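Local coordinates for protein 3-carboxy-cis,cis-muconate cycloisomerase (Acinetobacter calcoaceticus, PDB 1Q5N) that belongs, as a cycloisomerase, to the fumarase/aspartase superfamily of largely helical, tetrameric enzymes, at residues T248-M262 with R287-A299. Residues are numbered along the deposited sequence; the frame is centred on the assembly and turned at random.
Sequences TGNVGKMARDWSLMM and RNPVAAASVLAAA
With chi1 at 176°, V295 turns CG1 anti to its own backbone N and over helix 235-261, where it lies 3.6 Å from A255 CB. V295 CG1 also comes to 3.4 Å from V251 O. That carbonyl accepts the backbone N-H of A255, and the methyl packs beside it; the V251 and V295 side chains meet at about a right angle. L296 places CG anti to its carbonyl carbon (chi1 -75°) and drops as a knob among G252, A255, R256 and S259. Its CD2 reaches G252 O at 3.6 Å, while CG leans on A255 CB. Small residues let the backbones close up: the CA atoms of A255 and A292 are 4.9 Å apart, and A299 CB rests 4.0 Å from G252 CA, where a glycine keeps the helix surface bare.

Farther along, the W258 indole swings back across its own helix, with A255 CA against one face, toward the ring's rim, and brings NE1 to 3.6 Å from A292 CB. NE1 itself is hydrogen-bonded to E271, whose carboxylate also takes the backbone N-H groups of A291 and A292 in the first turn of helix 290-311, tying the ring to that helix start. M262 lays SD 3.8 Å from P289 CB, and the bend at chi3 turns CE toward R287 O, extending the contact to the N-cap proline. On the flank, the R256 guanidinium passes L296 CD2 obliquely and pairs with E316 of the second subunit.

The axes of the two short helix segments approach to 8.6 Å, with their N-to-C directions 140° apart. This is close, largely apolar helix packing of the kind that builds the elongated helical core of the fumarase/aspartase fold, whose helices assemble across subunits into the central bundle of the tetramer.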
loop_
_atom_site.group_PDB
_atom_site.type_symbol
_atom_site.label_atom_id
_atom_site.label_comp_id
_atom_site.label_asym_id
_atom_site.label_seq_id
_atom_site.Cartn_x
_atom_site.Cartn_y
_atom_site.Cartn_z
ATOM N N THR A 248 -15.605 -0.964 4.264
ATOM C CA THR A 248 -15.391 0.252 3.498
ATOM C C THR A 248 -15.386 -0.084 2.018
ATOM O O THR A 248 -15.929 0.687 1.224
ATOM C CB THR A 248 -14.085 0.938 3.882
ATOM O OG1 THR A 248 -14.235 1.433 5.206
ATOM C CG2 THR A 248 -13.758 2.120 2.932
ATOM N N GLY A 249 -14.802 -1.230 1.644
ATOM C CA GLY A 249 -14.831 -1.610 0.238
ATOM C C GLY A 249 -16.287 -1.814 -0.262
ATOM O O GLY A 249 -16.593 -1.448 -1.395
ATOM N N ASN A 250 -17.181 -2.396 0.557
ATOM C CA ASN A 250 -18.580 -2.594 0.121
ATOM C C ASN A 250 -19.285 -1.254 -0.157
ATOM O O ASN A 250 -20.003 -1.132 -1.159
ATOM C CB ASN A 250 -19.450 -3.341 1.176
ATOM C CG ASN A 250 -19.067 -4.805 1.345
ATOM O OD1 ASN A 250 -18.844 -5.529 0.359
ATOM N ND2 ASN A 250 -19.016 -5.262 2.590
ATOM N N VAL A 251 -19.109 -0.247 0.702
ATOM C CA VAL A 251 -19.845 0.996 0.439
ATOM C C VAL A 251 -19.136 1.819 -0.647
ATOM O O VAL A 251 -19.756 2.666 -1.321
ATOM C CB VAL A 251 -20.120 1.824 1.752
ATOM C CG1 VAL A 251 -20.960 0.957 2.721
ATOM C CG2 VAL A 251 -18.819 2.265 2.429
ATOM N N GLY A 252 -17.834 1.548 -0.815
ATOM C CA GLY A 252 -17.056 2.200 -1.871
ATOM C C GLY A 252 -17.684 1.738 -3.197
ATOM O O GLY A 252 -17.926 2.533 -4.089
ATOM N N LYS A 253 -17.962 0.439 -3.315
ATOM C CA LYS A 253 -18.555 -0.087 -4.542
ATOM C C LYS A 253 -19.940 0.541 -4.797
ATOM O O LYS A 253 -20.281 0.861 -5.946
ATOM C CB LYS A 253 -18.643 -1.638 -4.464
ATOM C CG LYS A 253 -19.213 -2.305 -5.740
ATOM C CD LYS A 253 -20.760 -2.394 -5.743
ATOM C CE LYS A 253 -21.271 -3.219 -6.933
ATOM N NZ LYS A 253 -20.894 -2.645 -8.273
ATOM N N MET A 254 -20.723 0.728 -3.719
ATOM C CA MET A 254 -22.048 1.333 -3.831
ATOM C C MET A 254 -21.924 2.813 -4.276
ATOM O O MET A 254 -22.657 3.259 -5.151
ATOM C CB MET A 254 -22.753 1.223 -2.483
ATOM C CG MET A 254 -22.974 -0.247 -2.069
ATOM S SD MET A 254 -23.523 -0.285 -0.370
ATOM C CE MET A 254 -25.124 0.598 -0.472
ATOM N N ALA A 255 -20.973 3.548 -3.697
ATOM C CA ALA A 255 -20.788 4.960 -4.039
ATOM C C ALA A 255 -20.326 5.091 -5.510
ATOM O O ALA A 255 -20.692 6.060 -6.206
ATOM C CB ALA A 255 -19.719 5.635 -3.090
ATOM N N ARG A 256 -19.490 4.157 -5.970
ATOM C CA ARG A 256 -19.087 4.222 -7.384
ATOM C C ARG A 256 -20.371 4.099 -8.231
ATOM O O ARG A 256 -20.575 4.877 -9.148
ATOM C CB ARG A 256 -18.109 3.084 -7.735
ATOM C CG ARG A 256 -17.803 2.840 -9.255
ATOM C CD ARG A 256 -17.241 4.061 -10.005
ATOM N NE ARG A 256 -16.150 4.744 -9.321
ATOM C CZ ARG A 256 -14.910 4.268 -9.182
ATOM N NH1 ARG A 256 -14.574 3.060 -9.684
ATOM N NH2 ARG A 256 -13.985 5.025 -8.602
ATOM N N ASP A 257 -21.224 3.134 -7.905
ATOM C CA ASP A 257 -22.460 2.917 -8.655
ATOM C C ASP A 257 -23.476 4.090 -8.626
ATOM O O ASP A 257 -23.933 4.536 -9.696
ATOM C CB ASP A 257 -23.179 1.616 -8.201
ATOM C CG ASP A 257 -22.438 0.371 -8.621
ATOM O OD1 ASP A 257 -21.476 0.457 -9.433
ATOM O OD2 ASP A 257 -22.797 -0.716 -8.161
ATOM N N TRP A 258 -23.807 4.618 -7.442
ATOM C CA TRP A 258 -24.800 5.657 -7.454
ATOM C C TRP A 258 -24.261 6.944 -8.070
ATOM O O TRP A 258 -25.031 7.690 -8.691
ATOM C CB TRP A 258 -25.455 5.861 -6.051
ATOM C CG TRP A 258 -24.706 6.725 -5.068
ATOM C CD1 TRP A 258 -24.422 8.040 -5.206
ATOM C CD2 TRP A 258 -24.214 6.347 -3.765
ATOM N NE1 TRP A 258 -23.797 8.523 -4.090
ATOM C CE2 TRP A 258 -23.657 7.508 -3.183
ATOM C CE3 TRP A 258 -24.204 5.144 -3.041
ATOM C CZ2 TRP A 258 -23.080 7.524 -1.890
ATOM C CZ3 TRP A 258 -23.624 5.153 -1.748
ATOM C CH2 TRP A 258 -23.073 6.345 -1.197
ATOM N N SER A 259 -22.955 7.211 -7.976
ATOM C CA SER A 259 -22.485 8.464 -8.601
ATOM C C SER A 259 -22.466 8.280 -10.121
ATOM O O SER A 259 -22.628 9.233 -10.865
ATOM C CB SER A 259 -21.102 8.894 -8.062
ATOM O OG SER A 259 -20.088 7.945 -8.313
ATOM N N LEU A 260 -22.260 7.051 -10.597
ATOM C CA LEU A 260 -22.296 6.832 -12.052
ATOM C C LEU A 260 -23.770 7.022 -12.508
ATOM O O LEU A 260 -24.048 7.526 -13.616
ATOM C CB LEU A 260 -21.848 5.414 -12.427
ATOM C CG LEU A 260 -20.329 5.177 -12.452
ATOM C CD1 LEU A 260 -20.084 3.704 -12.785
ATOM C CD2 LEU A 260 -19.652 6.083 -13.491
ATOM N N MET A 261 -24.707 6.625 -11.648
ATOM C CA MET A 261 -26.120 6.755 -11.995
ATOM C C MET A 261 -26.591 8.212 -11.906
ATOM O O MET A 261 -27.676 8.532 -12.353
ATOM C CB MET A 261 -26.979 5.821 -11.115
ATOM C CG MET A 261 -26.741 4.346 -11.420
ATOM S SD MET A 261 -27.568 3.183 -10.231
ATOM C CE MET A 261 -29.086 3.335 -10.784
ATOM N N MET A 262 -25.771 9.073 -11.322
ATOM C CA MET A 262 -26.082 10.477 -11.214
ATOM C C MET A 262 -25.466 11.276 -12.360
ATOM O O MET A 262 -25.664 12.506 -12.402
ATOM C CB MET A 262 -25.525 11.067 -9.914
ATOM C CG MET A 262 -26.481 11.159 -8.801
ATOM S SD MET A 262 -25.739 11.760 -7.255
ATOM C CE MET A 262 -25.945 13.529 -7.424
ATOM N N ARG A 287 -26.319 19.918 -8.665
ATOM C CA ARG A 287 -26.504 18.578 -8.050
ATOM C C ARG A 287 -25.223 17.707 -7.922
ATOM O O ARG A 287 -25.047 16.770 -8.692
ATOM C CB ARG A 287 -27.577 17.782 -8.836
ATOM C CG ARG A 287 -28.932 17.627 -8.101
ATOM C CD ARG A 287 -28.727 16.770 -6.831
ATOM N NE ARG A 287 -29.889 16.623 -5.940
ATOM C CZ ARG A 287 -31.108 16.228 -6.314
ATOM N NH1 ARG A 287 -31.383 15.944 -7.588
ATOM N NH2 ARG A 287 -32.047 16.055 -5.389
ATOM N N ASN A 288 -24.353 17.979 -6.944
ATOM C CA ASN A 288 -23.105 17.193 -6.787
ATOM C C ASN A 288 -23.170 15.973 -5.840
ATOM O O ASN A 288 -23.802 16.020 -4.793
ATOM C CB ASN A 288 -21.958 18.095 -6.329
ATOM C CG ASN A 288 -21.451 19.018 -7.448
ATOM O OD1 ASN A 288 -21.765 18.833 -8.643
ATOM N ND2 ASN A 288 -20.652 20.011 -7.063
ATOM N N PRO A 289 -22.482 14.882 -6.185
ATOM C CA PRO A 289 -22.529 13.695 -5.321
ATOM C C PRO A 289 -21.538 13.861 -4.155
ATOM O O PRO A 289 -20.491 13.220 -4.082
ATOM C CB PRO A 289 -22.149 12.560 -6.265
ATOM C CG PRO A 289 -22.021 13.200 -7.634
ATOM C CD PRO A 289 -21.670 14.618 -7.371
ATOM N N VAL A 290 -21.893 14.741 -3.239
ATOM C CA VAL A 290 -21.071 15.011 -2.084
ATOM C C VAL A 290 -20.823 13.775 -1.227
ATOM O O VAL A 290 -19.728 13.586 -0.725
ATOM C CB VAL A 290 -21.729 16.130 -1.241
ATOM C CG1 VAL A 290 -20.970 16.353 0.029
ATOM C CG2 VAL A 290 -21.734 17.414 -2.051
ATOM N N ALA A 291 -21.820 12.919 -1.076
ATOM C CA ALA A 291 -21.606 11.777 -0.220
ATOM C C ALA A 291 -20.657 10.771 -0.902
ATOM O O ALA A 291 -19.817 10.118 -0.242
ATOM C CB ALA A 291 -22.944 11.120 0.143
ATOM N N ALA A 292 -20.780 10.657 -2.217
ATOM C CA ALA A 292 -19.932 9.697 -2.925
ATOM C C ALA A 292 -18.452 10.118 -2.829
ATOM O O ALA A 292 -17.577 9.269 -2.624
ATOM C CB ALA A 292 -20.381 9.582 -4.416
ATOM N N ALA A 293 -18.194 11.425 -2.950
ATOM C CA ALA A 293 -16.842 11.938 -2.881
ATOM C C ALA A 293 -16.131 11.524 -1.566
ATOM O O ALA A 293 -14.976 11.072 -1.582
ATOM C CB ALA A 293 -16.854 13.475 -3.056
ATOM N N SER A 294 -16.824 11.645 -0.437
ATOM C CA SER A 294 -16.254 11.230 0.851
ATOM C C SER A 294 -16.068 9.713 0.924
ATOM O O SER A 294 -15.041 9.220 1.367
ATOM C CB SER A 294 -17.187 11.600 2.003
ATOM O OG SER A 294 -17.308 12.994 2.077
ATOM N N VAL A 295 -17.103 8.974 0.543
ATOM C CA VAL A 295 -17.008 7.534 0.600
ATOM C C VAL A 295 -15.897 7.016 -0.328
ATOM O O VAL A 295 -15.182 6.107 0.043
ATOM C CB VAL A 295 -18.390 6.845 0.249
ATOM C CG1 VAL A 295 -18.249 5.336 0.218
ATOM C CG2 VAL A 295 -19.437 7.209 1.321
ATOM N N LEU A 296 -15.735 7.609 -1.503
ATOM C CA LEU A 296 -14.742 7.128 -2.423
ATOM C C LEU A 296 -13.351 7.522 -1.932
ATOM O O LEU A 296 -12.393 6.793 -2.172
ATOM C CB LEU A 296 -15.051 7.602 -3.852
ATOM C CG LEU A 296 -16.222 6.793 -4.453
ATOM C CD1 LEU A 296 -16.733 7.421 -5.769
ATOM C CD2 LEU A 296 -15.777 5.357 -4.690
ATOM N N ALA A 297 -13.240 8.644 -1.217
ATOM C CA ALA A 297 -11.948 9.014 -0.630
ATOM C C ALA A 297 -11.584 7.950 0.463
ATOM O O ALA A 297 -10.447 7.530 0.583
ATOM C CB ALA A 297 -12.013 10.402 -0.014
ATOM N N ALA A 298 -12.547 7.504 1.244
ATOM C CA ALA A 298 -12.265 6.503 2.262
ATOM C C ALA A 298 -11.909 5.171 1.563
ATOM O O ALA A 298 -11.050 4.423 2.036
ATOM C CB ALA A 298 -13.486 6.344 3.175
ATOM N N ALA A 299 -12.513 4.907 0.405
ATOM C CA ALA A 299 -12.220 3.651 -0.295
ATOM C C ALA A 299 -10.828 3.638 -0.980
ATOM O O ALA A 299 -10.407 2.611 -1.529
ATOM C CB ALA A 299 -13.308 3.353 -1.312
#